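Local coordinates for xylanase and alpha-amylase inhibitor protein (Scadoxus multiflorus, PDB 3MU7) that probably inhibits xylanases and alpha-amylases and has the TIM-barrel fold of the glycosyl hydrolase 18 family, at residues A[88-91]-A[92-96]; A[138-141]-A[142-145]. All coordinates share one frame; numbering follows the deposited sequence.

Interaction 1 (A[88-91]-A[92-96]); sequences DAND and LAVYL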
loop_
_atom_site.group_PDB
_atom_site.type_symbol
_atom_site.label_atom_id
_atom_site.label_comp_id
_atom_site.label_asym_id
_atom_site.label_seq_id
_atom_site.Cartn_x
_atom_site.Cartn_y
_atom_site.Cartn_z
ATOM N N ASP A 88 19.945 -10.911 -1.004
ATOM C CA ASP A 88 19.117 -9.835 -0.439
ATOM C C ASP A 88 17.629 -10.194 -0.475
ATOM O O ASP A 88 16.908 -9.970 0.502
ATOM C CB ASP A 88 19.328 -8.510 -1.185
ATOM C CG ASP A 88 20.633 -7.810 -0.823
ATOM O OD1 ASP A 88 21.332 -8.225 0.120
ATOM O OD2 ASP A 88 20.950 -6.812 -1.500
ATOM N N ALA A 89 17.176 -10.750 -1.600
ATOM C CA ALA A 89 15.776 -11.128 -1.758
ATOM C C ALA A 89 15.384 -12.243 -0.792
ATOM O O ALA A 89 14.352 -12.155 -0.128
ATOM C CB ALA A 89 15.484 -11.528 -3.197
ATOM N N ASN A 90 16.209 -13.288 -0.715
ATOM C CA ASN A 90 16.008 -14.384 0.238
ATOM C C ASN A 90 15.925 -13.841 1.663
ATOM O O ASN A 90 15.011 -14.157 2.418
ATOM C CB ASN A 90 17.184 -15.370 0.105
ATOM C CG ASN A 90 17.051 -16.639 0.977
ATOM O OD1 ASN A 90 15.952 -17.196 1.169
ATOM N ND2 ASN A 90 18.210 -17.180 1.386
ATOM N N ASP A 91 16.896 -13.005 2.018
ATOM C CA ASP A 91 16.995 -12.463 3.363
ATOM C C ASP A 91 15.765 -11.659 3.741
ATOM O O ASP A 91 15.211 -11.823 4.828
ATOM C CB ASP A 91 18.236 -11.580 3.495
ATOM C CG ASP A 91 19.526 -12.359 3.375
ATOM O OD1 ASP A 91 19.490 -13.602 3.463
ATOM O OD2 ASP A 91 20.570 -11.707 3.179
ATOM N N LEU A 92 15.339 -10.778 2.846
ATOM C CA LEU A 92 14.170 -9.975 3.131
ATOM C C LEU A 92 12.906 -10.832 3.212
ATOM O O LEU A 92 12.084 -10.633 4.102
ATOM C CB LEU A 92 14.012 -8.843 2.115
ATOM C CG LEU A 92 12.881 -7.841 2.395
ATOM C CD1 LEU A 92 13.015 -7.204 3.782
ATOM C CD2 LEU A 92 12.840 -6.763 1.320
ATOM N N ALA A 93 12.759 -11.803 2.306
ATOM C CA ALA A 93 11.597 -12.690 2.339
ATOM C C ALA A 93 11.486 -13.433 3.667
ATOM O O ALA A 93 10.425 -13.468 4.282
ATOM C CB ALA A 93 11.627 -13.672 1.183
ATOM N N VAL A 94 12.596 -14.014 4.116
ATOM C CA VAL A 94 12.606 -14.771 5.368
ATOM C C VAL A 94 12.346 -13.854 6.563
ATOM O O VAL A 94 11.559 -14.185 7.451
ATOM C CB VAL A 94 13.926 -15.560 5.532
ATOM C CG1 VAL A 94 14.062 -16.157 6.933
ATOM C CG2 VAL A 94 14.006 -16.661 4.479
ATOM N N TYR A 95 12.990 -12.692 6.565
ATOM C CA TYR A 95 12.792 -11.716 7.636
ATOM C C TYR A 95 11.320 -11.319 7.759
ATOM O O TYR A 95 10.762 -11.313 8.859
ATOM C CB TYR A 95 13.664 -10.489 7.373
ATOM C CG TYR A 95 13.375 -9.299 8.257
ATOM C CD1 TYR A 95 13.896 -9.220 9.554
ATOM C CD2 TYR A 95 12.584 -8.242 7.801
ATOM C CE1 TYR A 95 13.625 -8.120 10.371
ATOM C CE2 TYR A 95 12.323 -7.147 8.608
ATOM C CZ TYR A 95 12.840 -7.096 9.882
ATOM O OH TYR A 95 12.563 -6.001 10.661
ATOM N N LEU A 96 10.694 -10.987 6.630
ATOM C CA LEU A 96 9.290 -10.596 6.631
ATOM C C LEU A 96 8.393 -11.730 7.089
ATOM O O LEU A 96 7.475 -11.528 7.883
ATOM C CB LEU A 96 8.858 -10.125 5.248
ATOM C CG LEU A 96 9.496 -8.826 4.760
ATOM C CD1 LEU A 96 9.146 -8.619 3.287
ATOM C CD2 LEU A 96 9.080 -7.615 5.608
#

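Interaction 2 (A[138-141]-A[142-145]); sequences NILS and SFRL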
loop_
_atom_site.group_PDB
_atom_site.type_symbol
_atom_site.label_atom_id
_atom_site.label_comp_id
_atom_site.label_asym_id
_atom_site.label_seq_id
_atom_site.Cartn_x
_atom_site.Cartn_y
_atom_site.Cartn_z
ATOM N N ASN A 138 8.538 -14.037 -5.551
ATOM C CA ASN A 138 8.473 -15.491 -5.721
ATOM C C ASN A 138 8.594 -16.234 -4.400
ATOM O O ASN A 138 7.864 -17.188 -4.146
ATOM C CB ASN A 138 9.559 -15.989 -6.678
ATOM C CG ASN A 138 9.281 -15.665 -8.121
ATOM O OD1 ASN A 138 8.174 -15.311 -8.505
ATOM N ND2 ASN A 138 10.301 -15.809 -8.935
ATOM N N ILE A 139 9.525 -15.799 -3.563
ATOM C CA ILE A 139 9.741 -16.471 -2.292
ATOM C C ILE A 139 8.582 -16.208 -1.324
ATOM O O ILE A 139 8.075 -17.135 -0.697
ATOM C CB ILE A 139 11.112 -16.126 -1.670
ATOM C CG1 ILE A 139 12.245 -16.494 -2.640
ATOM C CG2 ILE A 139 11.287 -16.850 -0.337
ATOM C CD1 ILE A 139 13.618 -16.018 -2.210
ATOM N N LEU A 140 8.136 -14.959 -1.233
ATOM C CA LEU A 140 6.965 -14.661 -0.414
ATOM C C LEU A 140 5.729 -15.419 -0.901
ATOM O O LEU A 140 4.971 -15.956 -0.095
ATOM C CB LEU A 140 6.686 -13.163 -0.375
ATOM C CG LEU A 140 7.680 -12.315 0.417
ATOM C CD1 LEU A 140 7.417 -10.850 0.158
ATOM C CD2 LEU A 140 7.611 -12.608 1.908
ATOM N N SER A 141 5.543 -15.477 -2.217
ATOM C CA SER A 141 4.412 -16.201 -2.790
ATOM C C SER A 141 4.489 -17.695 -2.477
ATOM O O SER A 141 3.473 -18.321 -2.192
ATOM C CB SER A 141 4.319 -15.931 -4.290
ATOM O OG SER A 141 3.206 -16.595 -4.858
ATOM N N SER A 142 5.697 -18.253 -2.508
ATOM C CA SER A 142 5.923 -19.633 -2.074
ATOM C C SER A 142 5.453 -19.832 -0.632
ATOM O O SER A 142 4.795 -20.825 -0.316
ATOM C CB SER A 142 7.400 -20.004 -2.207
ATOM O OG SER A 142 7.633 -21.337 -1.774
ATOM N N PHE A 143 5.786 -18.882 0.240
ATOM C CA PHE A 143 5.345 -18.925 1.637
ATOM C C PHE A 143 3.821 -18.824 1.768
ATOM O O PHE A 143 3.233 -19.457 2.644
ATOM C CB PHE A 143 6.006 -17.807 2.453
ATOM C CG PHE A 143 7.504 -17.941 2.598
ATOM C CD1 PHE A 143 8.136 -19.179 2.506
ATOM C CD2 PHE A 143 8.285 -16.817 2.852
ATOM C CE1 PHE A 143 9.517 -19.286 2.650
ATOM C CE2 PHE A 143 9.659 -16.913 3.009
ATOM C CZ PHE A 143 10.282 -18.150 2.907
ATOM N N ARG A 144 3.196 -18.033 0.895
ATOM C CA ARG A 144 1.735 -17.882 0.813
ATOM C C ARG A 144 1.053 -19.242 0.585
ATOM O O ARG A 144 -0.094 -19.457 1.009
ATOM C CB ARG A 144 1.404 -16.894 -0.325
ATOM C CG ARG A 144 -0.046 -16.444 -0.506
ATOM C CD ARG A 144 -0.144 -15.163 -1.376
ATOM N NE ARG A 144 0.429 -15.306 -2.720
ATOM C CZ ARG A 144 0.394 -14.375 -3.679
ATOM N NH1 ARG A 144 -0.188 -13.198 -3.470
ATOM N NH2 ARG A 144 0.955 -14.618 -4.858
ATOM N N LEU A 145 1.786 -20.150 -0.062
ATOM C CA LEU A 145 1.305 -21.479 -0.448
ATOM C C LEU A 145 1.676 -22.589 0.536
ATOM O O LEU A 145 1.240 -23.733 0.368
ATOM C CB LEU A 145 1.878 -21.848 -1.821
ATOM C CG LEU A 145 1.350 -21.134 -3.066
ATOM C CD1 LEU A 145 2.319 -21.317 -4.222
ATOM C CD2 LEU A 145 -0.031 -21.655 -3.441
HETATM O O HOH W 1 0.747 -17.861 -3.894
#

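Interaction 1 (A[88-91]-A[92-96])
The amide of Asn-90 has the methyl CG2 of Val-94 standing off one face, out beyond its oxygen, with OD1 and CG2 3.9 Å apart. Asn-90 holds CG anti to its own nitrogen (chi1 -176°), and this points the amide outward from the helix, beside the side chain of Val-94, with OD1 on the side nearer that residue. The same methyl also rests against the backbone, with CG2 of Val-94 3.4 Å from O of Asn-90. That carbonyl is thus shielded by carbon while it accepts a hydrogen bond from N of Val-94 at 3.0 Å, nearly straight (168° at the hydrogen). The Tyr-95 ring takes a different course. Its CB lies 3.3 Å from O of Asp-91, but CG anti to the nitrogen (chi1 169°) sends the ring away from Asp-91, to meet Leu-35, Pro-44 and Pro-112.

Three further i to i+4 bonds complete the turns of helix 86-101, from the backbone N of Leu-92, Ala-93 and Tyr-95 to the carbonyls of Asp-88, Ala-89 and Asp-91. Residue types follow the two sides of this amphipathic TIM-barrel helix. Leu-92 and Leu-96 reach inward to Leu-35 of barrel strand 29-37, while Ala-89 and Ala-93 are small enough for helix 133-144 to come close. Polar Asn-90 and Asp-91 suit the outer side. Near the helix start, OD2 of Asp-88 accepts a hydrogen bond from N of Gly-40, and its acidic charge would probably interact favourably with the helix dipole.

Since all four hydrogen bonds across this contact are main-chain bonds, the turn does not depend on polar side-chain pairing: Leu-92 and Leu-96 can pack on barrel strands, Ala-89 and Ala-93 on the next helix, and Asp-88 can bond to Gly-40.

Interaction 2 (A[138-141]-A[142-145])
Ser-141 and Arg-144 share a water that accepts a hydrogen bond from NE of Arg-144 at 2.8 Å. The same water is hydrogen-bonded to OG of Ser-141 at 2.9 Å. This small hydroxyl fits at the guanidinium edge, near its plane, with OG of Ser-141 3.0 Å from NH2 of Arg-144. A bend at chi3 (59°) folds the long arginine back along the helix, where it reaches two more partners: NH1 forms a salt bridge to Asp-175 and NH2 bonds to the carbonyl of Thr-173, so the group's rotation is well fixed.

Helix 133-144 is the crossover of a beta-alpha-beta unit of the TIM barrel, between strands 120-125 and 151-154; Leu-140, apolar and buried, packs on Leu-152 of the latter.

On another side Ile-139 and Phe-143 run side by side, CG2 of Ile-139 touching CZ of Phe-143 at 3.6 Å. The flat ring of Phe-143 can take O of Ile-139 over one face, toward the rim, and stack with His-97 as well. That carbonyl accepts a hydrogen bond from N of Phe-143 at 3.0 Å. Farther along, the bond from N of Leu-145 to O of Ser-141 is weak, at 3.3 Å.

How the interactions relate
From the N terminus, the chain passes through strand 69-76 into helix 86-101, where interaction 1 closes local turns, and then through strand 120-125 into helix 133-144, where interaction 2 does the same near the helix's C-terminal end. The two are in series, neither nested nor crossed, and each stays within its own helix. They meet in space, the centres of interaction 1 and interaction 2 lying about 11 Å apart. Ala-93 CB lies 3.5 Å from Ile-139 CG2, and Asn-90 CA packs on Ile-139 CD1; the Ala-93 carbonyl abuts the side chains of Leu-140 and Phe-143. Successive helices on the outside of the barrel are thereby joined, apolar groups of the second resting on the first.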